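Local atomic coordinates of beta-galactoside alpha-2,6-sialyltransferase (Photobacterium sp., PDB entry 2Z4T), a protein that probably transfers sialic acid from a CMP-linked donor to the galactose of acceptors such as lactose, forming an alpha-2,6 linkage. Residues 75-80 against 106-111; 133-138 against 164-169; 183-188 against 213-218; 373-378 against 412-417. One frame throughout, in Å; residues are numbered along the deposited sequence. Where two conformers were deposited one is given.

Contact 1 (75-80 against 106-111)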
loop_
_atom_site.group_PDB
_atom_site.type_symbol
_atom_site.label_atom_id
_atom_site.label_comp_id
_atom_site.label_asym_id
_atom_site.label_seq_id
_atom_site.Cartn_x
_atom_site.Cartn_y
_atom_site.Cartn_z
ATOM N N ILE A 75 -29.319 -2.686 -34.212
ATOM C CA ILE A 75 -28.225 -1.815 -34.665
ATOM C C ILE A 75 -27.104 -1.703 -33.626
ATOM O O ILE A 75 -25.935 -1.678 -33.984
ATOM C CB ILE A 75 -28.692 -0.447 -35.304
ATOM C CG1 ILE A 75 -28.836 0.646 -34.268
ATOM C CG2 ILE A 75 -29.937 -0.610 -36.172
ATOM C CD1 ILE A 75 -27.603 1.522 -34.196
ATOM N N SER A 76 -27.441 -1.697 -32.346
ATOM C CA SER A 76 -26.393 -1.817 -31.355
ATOM C C SER A 76 -25.920 -3.275 -31.234
ATOM O O SER A 76 -26.702 -4.207 -31.392
ATOM C CB SER A 76 -26.824 -1.239 -30.008
ATOM O OG SER A 76 -27.554 -2.178 -29.261
ATOM N N LEU A 77 -24.628 -3.450 -30.981
ATOM C CA LEU A 77 -24.002 -4.769 -30.902
ATOM C C LEU A 77 -24.182 -5.390 -29.523
ATOM O O LEU A 77 -23.736 -4.840 -28.520
ATOM C CB LEU A 77 -22.507 -4.657 -31.213
ATOM C CG LEU A 77 -21.647 -5.913 -31.015
ATOM C CD1 LEU A 77 -21.857 -6.941 -32.154
ATOM C CD2 LEU A 77 -20.171 -5.547 -30.836
ATOM N N SER A 78 -24.829 -6.544 -29.484
ATOM C CA SER A 78 -25.029 -7.243 -28.238
ATOM C C SER A 78 -24.385 -8.633 -28.281
ATOM O O SER A 78 -24.759 -9.478 -29.101
ATOM C CB SER A 78 -26.518 -7.332 -27.942
ATOM O OG SER A 78 -26.708 -7.295 -26.549
ATOM N N VAL A 79 -23.389 -8.846 -27.422
ATOM C CA VAL A 79 -22.676 -10.124 -27.326
ATOM C C VAL A 79 -22.190 -10.429 -25.919
ATOM O O VAL A 79 -21.949 -9.532 -25.111
ATOM C CB VAL A 79 -21.456 -10.216 -28.283
ATOM C CG1 VAL A 79 -21.914 -10.592 -29.675
ATOM C CG2 VAL A 79 -20.661 -8.922 -28.312
ATOM N N VAL A 80 -22.031 -11.711 -25.648
ATOM C CA VAL A 80 -21.498 -12.190 -24.395
ATOM C C VAL A 80 -20.103 -12.708 -24.723
ATOM O O VAL A 80 -19.942 -13.485 -25.666
ATOM C CB VAL A 80 -22.392 -13.328 -23.836
ATOM C CG1 VAL A 80 -21.890 -13.808 -22.495
ATOM C CG2 VAL A 80 -23.848 -12.842 -23.712
ATOM N N THR A 106 -18.195 0.739 -39.068
ATOM C CA THR A 106 -17.440 0.795 -37.825
ATOM C C THR A 106 -16.834 -0.556 -37.440
ATOM O O THR A 106 -17.515 -1.578 -37.441
ATOM C CB THR A 106 -18.179 1.555 -36.665
ATOM O OG1 THR A 106 -18.071 0.829 -35.429
ATOM C CG2 THR A 106 -19.579 1.762 -36.963
ATOM N N LYS A 107 -15.531 -0.532 -37.165
ATOM C CA LYS A 107 -14.750 -1.704 -36.772
ATOM C C LYS A 107 -14.658 -1.785 -35.256
ATOM O O LYS A 107 -14.203 -0.839 -34.616
ATOM C CB LYS A 107 -13.336 -1.624 -37.375
ATOM C CG LYS A 107 -13.298 -1.496 -38.907
ATOM C CD LYS A 107 -13.395 -2.864 -39.577
ATOM C CE LYS A 107 -13.731 -2.783 -41.067
ATOM N NZ LYS A 107 -12.996 -1.668 -41.744
ATOM N N VAL A 108 -15.079 -2.915 -34.691
ATOM C CA VAL A 108 -15.114 -3.127 -33.236
ATOM C C VAL A 108 -14.136 -4.225 -32.842
ATOM O O VAL A 108 -14.137 -5.291 -33.428
ATOM C CB VAL A 108 -16.545 -3.517 -32.747
ATOM C CG1 VAL A 108 -16.550 -3.940 -31.248
ATOM C CG2 VAL A 108 -17.504 -2.372 -32.972
ATOM N N THR A 109 -13.309 -3.951 -31.841
ATOM C CA THR A 109 -12.378 -4.937 -31.318
ATOM C C THR A 109 -12.655 -5.177 -29.845
ATOM O O THR A 109 -12.654 -4.249 -29.047
ATOM C CB THR A 109 -10.921 -4.493 -31.500
ATOM O OG1 THR A 109 -10.632 -4.437 -32.890
ATOM C CG2 THR A 109 -9.976 -5.501 -30.903
ATOM N N LEU A 110 -12.901 -6.431 -29.494
ATOM C CA LEU A 110 -13.065 -6.810 -28.105
ATOM C C LEU A 110 -11.855 -7.646 -27.692
ATOM O O LEU A 110 -11.627 -8.744 -28.227
ATOM C CB LEU A 110 -14.388 -7.559 -27.888
ATOM C CG LEU A 110 -15.672 -6.838 -28.346
ATOM C CD1 LEU A 110 -16.924 -7.646 -28.039
ATOM C CD2 LEU A 110 -15.814 -5.469 -27.714
ATOM N N ASN A 111 -11.062 -7.091 -26.771
ATOM C CA ASN A 111 -9.989 -7.818 -26.117
ATOM C C ASN A 111 -10.606 -8.549 -24.933
ATOM O O ASN A 111 -10.983 -7.914 -23.918
ATOM C CB ASN A 111 -8.880 -6.858 -25.637
ATOM C CG ASN A 111 -8.558 -5.757 -26.669
ATOM O OD1 ASN A 111 -8.048 -6.042 -27.765
ATOM N ND2 ASN A 111 -8.862 -4.488 -26.319
#

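Contact 2 (133-138 against 164-169)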
loop_
_atom_site.group_PDB
_atom_site.type_symbol
_atom_site.label_atom_id
_atom_site.label_comp_id
_atom_site.label_asym_id
_atom_site.label_seq_id
_atom_site.Cartn_x
_atom_site.Cartn_y
_atom_site.Cartn_z
ATOM N N MET A 133 -0.717 2.905 -3.880
ATOM C CA MET A 133 0.012 3.268 -5.076
ATOM C C MET A 133 -0.072 2.156 -6.140
ATOM O O MET A 133 -0.165 2.462 -7.318
ATOM C CB MET A 133 1.465 3.623 -4.741
ATOM C CG MET A 133 1.608 4.919 -3.956
ATOM S SD MET A 133 3.312 5.520 -3.865
ATOM C CE MET A 133 4.129 4.253 -2.894
ATOM N N ASP A 134 -0.059 0.883 -5.715
ATOM C CA ASP A 134 -0.249 -0.256 -6.630
ATOM C C ASP A 134 -1.624 -0.266 -7.305
ATOM O O ASP A 134 -1.739 -0.654 -8.473
ATOM C CB ASP A 134 -0.047 -1.579 -5.910
ATOM C CG ASP A 134 1.393 -1.804 -5.484
ATOM O OD1 ASP A 134 2.331 -1.110 -5.980
ATOM O OD2 ASP A 134 1.592 -2.682 -4.635
ATOM N N ILE A 135 -2.651 0.171 -6.569
ATOM C CA ILE A 135 -4.015 0.125 -7.047
ATOM C C ILE A 135 -4.188 1.168 -8.129
ATOM O O ILE A 135 -4.697 0.859 -9.214
ATOM C CB ILE A 135 -5.006 0.382 -5.902
ATOM C CG1 ILE A 135 -5.121 -0.861 -5.018
ATOM C CG2 ILE A 135 -6.375 0.858 -6.424
ATOM C CD1 ILE A 135 -5.779 -0.616 -3.646
ATOM N N ILE A 136 -3.771 2.398 -7.841
ATOM C CA ILE A 136 -3.853 3.472 -8.801
ATOM C C ILE A 136 -3.114 3.129 -10.122
ATOM O O ILE A 136 -3.673 3.298 -11.204
ATOM C CB ILE A 136 -3.367 4.816 -8.189
ATOM C CG1 ILE A 136 -4.252 5.160 -6.985
ATOM C CG2 ILE A 136 -3.421 5.937 -9.244
ATOM C CD1 ILE A 136 -3.902 6.407 -6.296
ATOM N N LYS A 137 -1.892 2.607 -10.034
ATOM C CA LYS A 137 -1.180 2.154 -11.229
ATOM C C LYS A 137 -1.960 1.055 -11.981
ATOM O O LYS A 137 -2.042 1.056 -13.215
ATOM C CB LYS A 137 0.225 1.669 -10.870
ATOM C CG LYS A 137 1.020 1.230 -12.076
ATOM C CD LYS A 137 2.464 0.991 -11.768
ATOM C CE LYS A 137 3.112 0.175 -12.887
ATOM N NZ LYS A 137 4.465 -0.347 -12.492
ATOM N N SER A 138 -2.553 0.140 -11.225
ATOM C CA SER A 138 -3.220 -1.000 -11.803
ATOM C C SER A 138 -4.523 -0.591 -12.477
ATOM O O SER A 138 -4.977 -1.229 -13.434
ATOM C CB SER A 138 -3.446 -2.074 -10.733
ATOM O OG SER A 138 -4.308 -3.092 -11.191
ATOM N N LEU A 164 -11.846 3.205 -8.724
ATOM C CA LEU A 164 -10.743 2.243 -8.720
ATOM C C LEU A 164 -11.215 0.806 -8.634
ATOM O O LEU A 164 -10.405 -0.105 -8.429
ATOM C CB LEU A 164 -9.755 2.548 -7.594
ATOM C CG LEU A 164 -9.044 3.888 -7.705
ATOM C CD1 LEU A 164 -8.407 4.232 -6.397
ATOM C CD2 LEU A 164 -8.010 3.848 -8.817
ATOM N N ASN A 165 -12.523 0.599 -8.795
ATOM C CA ASN A 165 -13.071 -0.748 -8.804
ATOM C C ASN A 165 -12.835 -1.496 -7.484
ATOM O O ASN A 165 -12.603 -2.726 -7.477
ATOM C CB ASN A 165 -12.399 -1.529 -9.925
ATOM C CG ASN A 165 -13.259 -1.670 -11.145
ATOM O OD1 ASN A 165 -12.977 -2.519 -11.967
ATOM N ND2 ASN A 165 -14.320 -0.866 -11.269
ATOM N N ILE A 166 -12.867 -0.743 -6.382
ATOM C CA ILE A 166 -12.617 -1.268 -5.042
ATOM C C ILE A 166 -13.927 -1.670 -4.369
ATOM O O ILE A 166 -14.910 -0.938 -4.448
ATOM C CB ILE A 166 -11.925 -0.201 -4.145
ATOM C CG1 ILE A 166 -10.459 -0.015 -4.543
ATOM C CG2 ILE A 166 -12.026 -0.580 -2.668
ATOM C CD1 ILE A 166 -9.857 1.300 -4.083
ATOM N N THR A 167 -13.930 -2.835 -3.726
ATOM C CA THR A 167 -14.886 -3.151 -2.673
ATOM C C THR A 167 -14.077 -3.238 -1.383
ATOM O O THR A 167 -12.984 -3.803 -1.378
ATOM C CB THR A 167 -15.571 -4.506 -2.902
ATOM O OG1 THR A 167 -16.014 -4.600 -4.259
ATOM C CG2 THR A 167 -16.745 -4.678 -1.960
ATOM N N SER A 168 -14.627 -2.698 -0.299
ATOM C CA SER A 168 -13.930 -2.585 0.975
ATOM C C SER A 168 -14.487 -3.552 2.018
ATOM O O SER A 168 -15.684 -3.832 2.030
ATOM C CB SER A 168 -14.090 -1.156 1.500
ATOM O OG SER A 168 -13.352 -0.982 2.695
ATOM N N PHE A 169 -13.634 -4.028 2.918
ATOM C CA PHE A 169 -14.056 -4.976 3.973
ATOM C C PHE A 169 -13.451 -4.584 5.315
ATOM O O PHE A 169 -12.308 -4.161 5.380
ATOM C CB PHE A 169 -13.633 -6.409 3.623
ATOM C CG PHE A 169 -14.275 -6.944 2.378
ATOM C CD1 PHE A 169 -15.360 -7.820 2.468
ATOM C CD2 PHE A 169 -13.801 -6.566 1.111
ATOM C CE1 PHE A 169 -15.974 -8.326 1.321
ATOM C CE2 PHE A 169 -14.399 -7.048 -0.049
ATOM C CZ PHE A 169 -15.494 -7.947 0.053
#

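Contact 3 (183-188 against 213-218)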
loop_
_atom_site.group_PDB
_atom_site.type_symbol
_atom_site.label_atom_id
_atom_site.label_comp_id
_atom_site.label_asym_id
_atom_site.label_seq_id
_atom_site.Cartn_x
_atom_site.Cartn_y
_atom_site.Cartn_z
ATOM N N GLU A 183 -16.198 -13.603 -0.035
ATOM C CA GLU A 183 -16.353 -12.911 -1.307
ATOM C C GLU A 183 -15.364 -13.431 -2.355
ATOM O O GLU A 183 -15.726 -13.604 -3.527
ATOM C CB GLU A 183 -16.262 -11.396 -1.149
ATOM C CG GLU A 183 -16.683 -10.623 -2.401
ATOM C CD GLU A 183 -18.070 -11.065 -2.942
ATOM O OE1 GLU A 183 -19.042 -11.112 -2.137
ATOM O OE2 GLU A 183 -18.165 -11.369 -4.167
ATOM N N ILE A 184 -14.136 -13.712 -1.929
ATOM C CA ILE A 184 -13.146 -14.333 -2.796
ATOM C C ILE A 184 -13.600 -15.750 -3.250
ATOM O O ILE A 184 -13.439 -16.136 -4.422
ATOM C CB ILE A 184 -11.770 -14.365 -2.091
ATOM C CG1 ILE A 184 -11.291 -12.932 -1.838
ATOM C CG2 ILE A 184 -10.731 -15.189 -2.883
ATOM C CD1 ILE A 184 -10.164 -12.819 -0.857
ATOM N N VAL A 185 -14.170 -16.515 -2.328
ATOM C CA VAL A 185 -14.659 -17.848 -2.662
ATOM C C VAL A 185 -15.752 -17.774 -3.723
ATOM O O VAL A 185 -15.750 -18.570 -4.668
ATOM C CB VAL A 185 -15.150 -18.614 -1.419
ATOM C CG1 VAL A 185 -15.990 -19.847 -1.820
ATOM C CG2 VAL A 185 -13.965 -19.003 -0.566
ATOM N N LYS A 186 -16.657 -16.804 -3.576
ATOM C CA LYS A 186 -17.725 -16.619 -4.546
ATOM C C LYS A 186 -17.157 -16.319 -5.934
ATOM O O LYS A 186 -17.653 -16.856 -6.920
ATOM C CB LYS A 186 -18.729 -15.562 -4.071
ATOM C CG LYS A 186 -19.453 -15.977 -2.786
ATOM C CD LYS A 186 -20.456 -14.942 -2.297
ATOM C CE LYS A 186 -20.912 -15.272 -0.880
ATOM N NZ LYS A 186 -22.265 -14.744 -0.573
ATOM N N GLN A 187 -16.107 -15.505 -6.015
ATOM C CA GLN A 187 -15.479 -15.251 -7.317
ATOM C C GLN A 187 -14.895 -16.534 -7.934
ATOM O O GLN A 187 -15.012 -16.750 -9.142
ATOM C CB GLN A 187 -14.392 -14.158 -7.261
ATOM C CG GLN A 187 -14.868 -12.781 -6.810
ATOM C CD GLN A 187 -16.052 -12.255 -7.633
ATOM O OE1 GLN A 187 -17.145 -12.025 -7.097
ATOM N NE2 GLN A 187 -15.838 -12.067 -8.929
ATOM N N ALA A 188 -14.280 -17.369 -7.097
ATOM C CA ALA A 188 -13.670 -18.623 -7.530
ATOM C C ALA A 188 -14.734 -19.586 -8.035
ATOM O O ALA A 188 -14.483 -20.364 -8.962
ATOM C CB ALA A 188 -12.899 -19.257 -6.391
ATOM N N LEU A 213 -5.722 -18.464 1.113
ATOM C CA LEU A 213 -5.047 -19.459 0.309
ATOM C C LEU A 213 -5.570 -20.872 0.552
ATOM O O LEU A 213 -5.545 -21.717 -0.355
ATOM C CB LEU A 213 -3.535 -19.366 0.466
ATOM C CG LEU A 213 -2.977 -18.116 -0.224
ATOM C CD1 LEU A 213 -1.558 -17.874 0.219
ATOM C CD2 LEU A 213 -3.066 -18.223 -1.752
ATOM N N LYS A 214 -6.091 -21.133 1.743
ATOM C CA LYS A 214 -6.583 -22.465 1.963
ATOM C C LYS A 214 -7.957 -22.717 1.375
ATOM O O LYS A 214 -8.326 -23.848 1.163
ATOM C CB LYS A 214 -6.419 -22.916 3.405
ATOM C CG LYS A 214 -7.278 -22.300 4.422
ATOM C CD LYS A 214 -6.860 -22.879 5.804
ATOM C CE LYS A 214 -7.615 -24.172 6.138
ATOM N NZ LYS A 214 -7.392 -24.564 7.566
ATOM N N GLU A 215 -8.693 -21.656 1.068
ATOM C CA GLU A 215 -9.924 -21.778 0.287
ATOM C C GLU A 215 -9.598 -21.943 -1.181
ATOM O O GLU A 215 -10.022 -22.910 -1.807
ATOM C CB GLU A 215 -10.826 -20.561 0.473
ATOM C CG GLU A 215 -11.381 -20.406 1.863
ATOM C CD GLU A 215 -12.098 -21.644 2.349
ATOM O OE1 GLU A 215 -12.974 -22.159 1.613
ATOM O OE2 GLU A 215 -11.774 -22.107 3.469
ATOM N N LEU A 216 -8.830 -21.005 -1.711
ATOM C CA LEU A 216 -8.407 -20.995 -3.110
ATOM C C LEU A 216 -7.634 -22.243 -3.553
ATOM O O LEU A 216 -7.697 -22.643 -4.722
ATOM C CB LEU A 216 -7.563 -19.745 -3.387
ATOM C CG LEU A 216 -8.345 -18.433 -3.377
ATOM C CD1 LEU A 216 -7.494 -17.263 -3.865
ATOM C CD2 LEU A 216 -9.602 -18.582 -4.240
ATOM N N ASN A 217 -6.892 -22.840 -2.623
ATOM C CA ASN A 217 -6.105 -24.026 -2.905
ATOM C C ASN A 217 -6.880 -25.150 -3.600
ATOM O O ASN A 217 -6.323 -25.841 -4.450
ATOM C CB ASN A 217 -5.460 -24.569 -1.628
ATOM C CG ASN A 217 -4.360 -25.574 -1.926
ATOM O OD1 ASN A 217 -3.326 -25.229 -2.520
ATOM N ND2 ASN A 217 -4.590 -26.835 -1.542
ATOM N N SER A 218 -8.147 -25.338 -3.245
ATOM C CA SER A 218 -8.943 -26.403 -3.846
ATOM C C SER A 218 -9.580 -26.024 -5.194
ATOM O O SER A 218 -10.223 -26.868 -5.839
ATOM C CB SER A 218 -10.008 -26.913 -2.856
ATOM O OG SER A 218 -10.807 -25.836 -2.382
#

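Contact 4 (373-378 against 412-417)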
loop_
_atom_site.group_PDB
_atom_site.type_symbol
_atom_site.label_atom_id
_atom_site.label_comp_id
_atom_site.label_asym_id
_atom_site.label_seq_id
_atom_site.Cartn_x
_atom_site.Cartn_y
_atom_site.Cartn_z
ATOM N N TYR A 373 1.775 9.659 29.274
ATOM C CA TYR A 373 3.202 9.764 29.529
ATOM C C TYR A 373 3.918 10.004 28.192
ATOM O O TYR A 373 4.860 10.798 28.117
ATOM C CB TYR A 373 3.697 8.492 30.222
ATOM C CG TYR A 373 5.189 8.329 30.200
ATOM C CD1 TYR A 373 6.019 9.175 30.952
ATOM C CD2 TYR A 373 5.782 7.337 29.429
ATOM C CE1 TYR A 373 7.397 9.031 30.926
ATOM C CE2 TYR A 373 7.183 7.185 29.394
ATOM C CZ TYR A 373 7.976 8.031 30.143
ATOM O OH TYR A 373 9.348 7.883 30.114
ATOM N N TYR A 374 3.435 9.323 27.148
ATOM C CA TYR A 374 3.912 9.518 25.785
ATOM C C TYR A 374 3.664 10.947 25.312
ATOM O O TYR A 374 4.523 11.541 24.659
ATOM C CB TYR A 374 3.275 8.501 24.823
ATOM C CG TYR A 374 4.108 7.253 24.626
ATOM C CD1 TYR A 374 4.451 6.433 25.713
ATOM C CD2 TYR A 374 4.575 6.898 23.356
ATOM C CE1 TYR A 374 5.247 5.283 25.537
ATOM C CE2 TYR A 374 5.380 5.743 23.171
ATOM C CZ TYR A 374 5.703 4.944 24.265
ATOM O OH TYR A 374 6.483 3.818 24.083
ATOM N N ALA A 375 2.511 11.516 25.651
ATOM C CA ALA A 375 2.241 12.870 25.233
ATOM C C ALA A 375 3.201 13.814 25.948
ATOM O O ALA A 375 3.822 14.682 25.313
ATOM C CB ALA A 375 0.824 13.237 25.514
ATOM N N LYS A 376 3.344 13.631 27.258
ATOM C CA LYS A 376 4.135 14.548 28.061
ATOM C C LYS A 376 5.614 14.509 27.645
ATOM O O LYS A 376 6.268 15.550 27.562
ATOM C CB LYS A 376 3.892 14.327 29.559
ATOM C CG LYS A 376 4.983 14.875 30.499
ATOM C CD LYS A 376 4.549 14.777 31.975
ATOM C CE LYS A 376 5.685 14.358 32.928
ATOM N NZ LYS A 376 6.668 15.453 33.080
ATOM N N GLN A 377 6.114 13.322 27.325
ATOM C CA GLN A 377 7.484 13.179 26.828
ATOM C C GLN A 377 7.750 13.835 25.454
ATOM O O GLN A 377 8.804 14.461 25.245
ATOM C CB GLN A 377 7.903 11.712 26.809
ATOM C CG GLN A 377 8.119 11.115 28.212
ATOM C CD GLN A 377 8.999 11.983 29.136
ATOM O OE1 GLN A 377 10.144 12.297 28.808
ATOM N NE2 GLN A 377 8.445 12.382 30.291
ATOM N N GLN A 378 6.809 13.687 24.526
ATOM C CA GLN A 378 6.981 14.267 23.210
ATOM C C GLN A 378 6.917 15.802 23.260
ATOM O O GLN A 378 7.640 16.487 22.527
ATOM C CB GLN A 378 5.996 13.656 22.218
ATOM C CG GLN A 378 6.323 12.184 21.902
ATOM C CD GLN A 378 5.301 11.510 20.992
ATOM O OE1 GLN A 378 5.319 11.694 19.769
ATOM N NE2 GLN A 378 4.410 10.710 21.586
ATOM N N ASN A 412 -1.901 12.646 20.103
ATOM C CA ASN A 412 -1.874 13.748 19.165
ATOM C C ASN A 412 -2.673 14.945 19.647
ATOM O O ASN A 412 -2.197 16.076 19.535
ATOM C CB ASN A 412 -2.307 13.299 17.767
ATOM C CG ASN A 412 -1.356 12.267 17.175
ATOM O OD1 ASN A 412 -0.238 12.106 17.653
ATOM N ND2 ASN A 412 -1.790 11.576 16.129
ATOM N N THR A 413 -3.860 14.722 20.215
ATOM C CA THR A 413 -4.624 15.885 20.660
ATOM C C THR A 413 -3.953 16.593 21.855
ATOM O O THR A 413 -3.886 17.817 21.884
ATOM C CB THR A 413 -6.175 15.615 20.845
ATOM O OG1 THR A 413 -6.460 15.247 22.194
ATOM C CG2 THR A 413 -6.690 14.527 19.889
ATOM N N LEU A 414 -3.403 15.818 22.794
ATOM C CA LEU A 414 -2.663 16.377 23.929
ATOM C C LEU A 414 -1.467 17.229 23.496
ATOM O O LEU A 414 -1.275 18.331 24.016
ATOM C CB LEU A 414 -2.199 15.279 24.884
ATOM C CG LEU A 414 -3.302 14.643 25.734
ATOM C CD1 LEU A 414 -2.840 13.332 26.314
ATOM C CD2 LEU A 414 -3.774 15.599 26.853
ATOM N N ILE A 415 -0.681 16.719 22.542
ATOM C CA ILE A 415 0.479 17.443 22.007
ATOM C C ILE A 415 0.006 18.706 21.316
ATOM O O ILE A 415 0.595 19.765 21.465
ATOM C CB ILE A 415 1.303 16.581 21.004
ATOM C CG1 ILE A 415 2.038 15.464 21.728
ATOM C CG2 ILE A 415 2.299 17.425 20.234
ATOM C CD1 ILE A 415 2.614 14.414 20.793
ATOM N N MET A 416 -1.085 18.580 20.583
ATOM C CA MET A 416 -1.602 19.652 19.761
ATOM C C MET A 416 -2.094 20.823 20.599
ATOM O O MET A 416 -1.805 21.973 20.273
ATOM C CB MET A 416 -2.700 19.113 18.845
ATOM C CG MET A 416 -2.876 19.846 17.533
ATOM S SD MET A 416 -1.391 20.230 16.544
ATOM C CE MET A 416 -1.964 21.841 15.959
ATOM N N GLN A 417 -2.805 20.548 21.693
ATOM C CA GLN A 417 -3.338 21.653 22.495
ATOM C C GLN A 417 -2.301 22.308 23.406
ATOM O O GLN A 417 -2.549 23.354 24.011
ATOM C CB GLN A 417 -4.623 21.279 23.243
ATOM C CG GLN A 417 -4.583 19.996 24.047
ATOM C CD GLN A 417 -5.962 19.323 24.164
ATOM O OE1 GLN A 417 -6.860 19.546 23.335
ATOM N NE2 GLN A 417 -6.125 18.488 25.190
#

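Contact 1 (75-80 against 106-111)
Leu77 and Val79, which meet Val108 and Leu110 across the contact, flank Ser78, whose OG is hydrogen-bonded to Tyr39 OH and, weakly, to Asn41 ND2. Polar and apolar residues thus alternate along the strand: the small hydroxyl stays with its partners in strand 39-42, while the branched hydrocarbons before and after it in sequence point toward segment 106-111. Leu77 and Val108 reach for each other tip to tip, and their methyls CD2 and CG1 come to 4.0 Å. The leucine's CG lies anti to its N (chi1 173°), which sends its branched end across between the two sheets to Val108. This is the filling of an immunoglobulin-like beta-sandwich. Strand 77-80 is bonded through its backbone to strand 39-42, with Leu77 paired to Leu42 and Val79 to Val40, whereas 106-111 belongs to the facing sheet. At 9.3 Å between Leu77 CA and Val108 CA, the backbones are too far apart to pair, and the interval is bridged by side chains. Further along, Val79 and Leu110 cross obliquely, with Val79 CG2 4.0 Å from Leu110 CD1. Trp57 of strand 52-61 touches both Leu77 and Val108, and Phe92 of strand 88-98 lies against Leu110.

Contact 2 (133-138 against 164-169)
In Ile135, CG2 stands anti to the backbone N while CG1 swings beside it (chi1 -76°), and this leaves the CG2 methyl to meet Leu164. The leucine's CG is likewise beside its own N (chi1 -63°), and the two side chains cross at about a right angle. Ile135 CG2 lies 3.9 Å from Leu164 CD1 and 4.0 Å from Leu164 CB, close enough to fit into the bend of the leucine. The other leucine branch, CD2, lies against the helix backbone, 4.2 Å from Ile136 CA, while CD1 approaches Ile136 CG1 at 4.3 Å. Ile166 adds its delta methyl, CD1, 4.2 Å from Ile135 CG2. Branched aliphatic side chains suit such a buried site, where each offers methyls in more than one direction. Leu164 can be followed so soon by a strand because Asn165, with phi at 61°, closes helix 158-164 in a Schellman motif and turns the chain into strand 166-168. Arg147 hydrogen-bonds to both segments, through NH1 to Leu164 O and through NH2 to Ser138 OG. Strand 146-151, helix 158-164 and strand 166-168 make a beta-alpha-beta unit in the N-terminal half of the GT-B fold. Helix 126-141 packs beside it, with Ile135 on Trp151 of strand 146-151, while Phe334 and Ile337 of helix 328-338 touch Ile136 and Leu164 respectively.

Contact 3 (183-188 against 213-218)
Val185 and Glu215 are the residues whose CA atoms come nearest, 6.8 Å apart, between helix 178-190 and the last part of helix 205-216. At this point the valine presses its CG2 on the aliphatic part of the glutamate, 3.7 Å from Glu215 CB and 3.8 Å from Glu215 CG. The glutamate chain bends at its second torsion (chi2 -54°), which brings the carboxylate back over the valine, with OE1 4.0 Å from Val185 CG2. A glutamate suits this partly exposed margin, since its methylenes can pack while its charged end stays near the surface. The deeper side is wholly apolar. Ile184 and Leu216 cross at about a right angle, Ile184 CG2 sitting at the fork of the leucine, 3.8 Å from CD2 of Leu216 and 4.0 Å from its CD1. One turn on from Ile184, Ala188 offers only CB, which lies 4.0 Å from Leu216 CD2; its small size lets the leucine tip reach the helix. Such helix pairs line the Rossmann-like sheets of a GT-B enzyme: helices 178-190 and 205-216 are joined through strand 194-201. Val222 of the next strand, 222-230, touches both Ala188 and Leu216, while Ile184 also lies on Tyr148 of strand 146-151.

Contact 4 (373-378 against 412-417)
Leu414 and Ile415 meet Ala375 and Gln378 where two helices of the C-terminal Rossmann-like domain of the GT-B fold pack together; their segments cross at -35°, with axes 8.9 Å apart. Asn412 comes first in sequence; it does not touch the other helix segment, and its ND2 hydrogen-bonds to His405 O in the loop before helix 410-417. Next into the interface is Leu414, whose CB lies 3.7 Å from Ala375 CB and whose CD1 is at 3.8 Å from the same methyl. An alanine suits this spot because its short side chain lets the helices come close; the CA atoms of Ala375 and Ile415 are only 5.9 Å apart. Ile415 reaches over with its delta methyl, CD1, 3.7 Å from Gln378 CB and 4.0 Å from Gln378 CD, so that the isoleucine crosses the glutamine's side chain at a slant. Both Ile415 and Met416 also rest on Phe402 of strand 399-403. Gln378 has its amide fixed by polar partners: OE1 accepts from Thr362 N, next to the CMP-binding Gly361. Its NE2 donates to Tyr374 O at 3.2 Å, from above the carbonyl plane, while Gln378 N reaches the same oxygen from the opposite face.

In the fold
From the N terminus, contact 1 closes a loop of 25 residues and joins the two sheets of the beta-sandwich. Its second strand, 103-122, runs on into the sheet of the catalytic part and leads to helix 126-141, where contact 2 opens. Contact 2 closes 25 residues around strand 146-151, and contact 3 closes 24 with strand 194-201; both belong to the N-terminal Rossmann-like half, and they touch where Phe169 packs on Glu183. Contact 4 comes much later, closing 33 residues and linking the helices before and after strand 399-403 in the other half of the GT-B fold, its centre about 45 Å from that of contact 3. The four loops follow in series, and none nests within or crosses another.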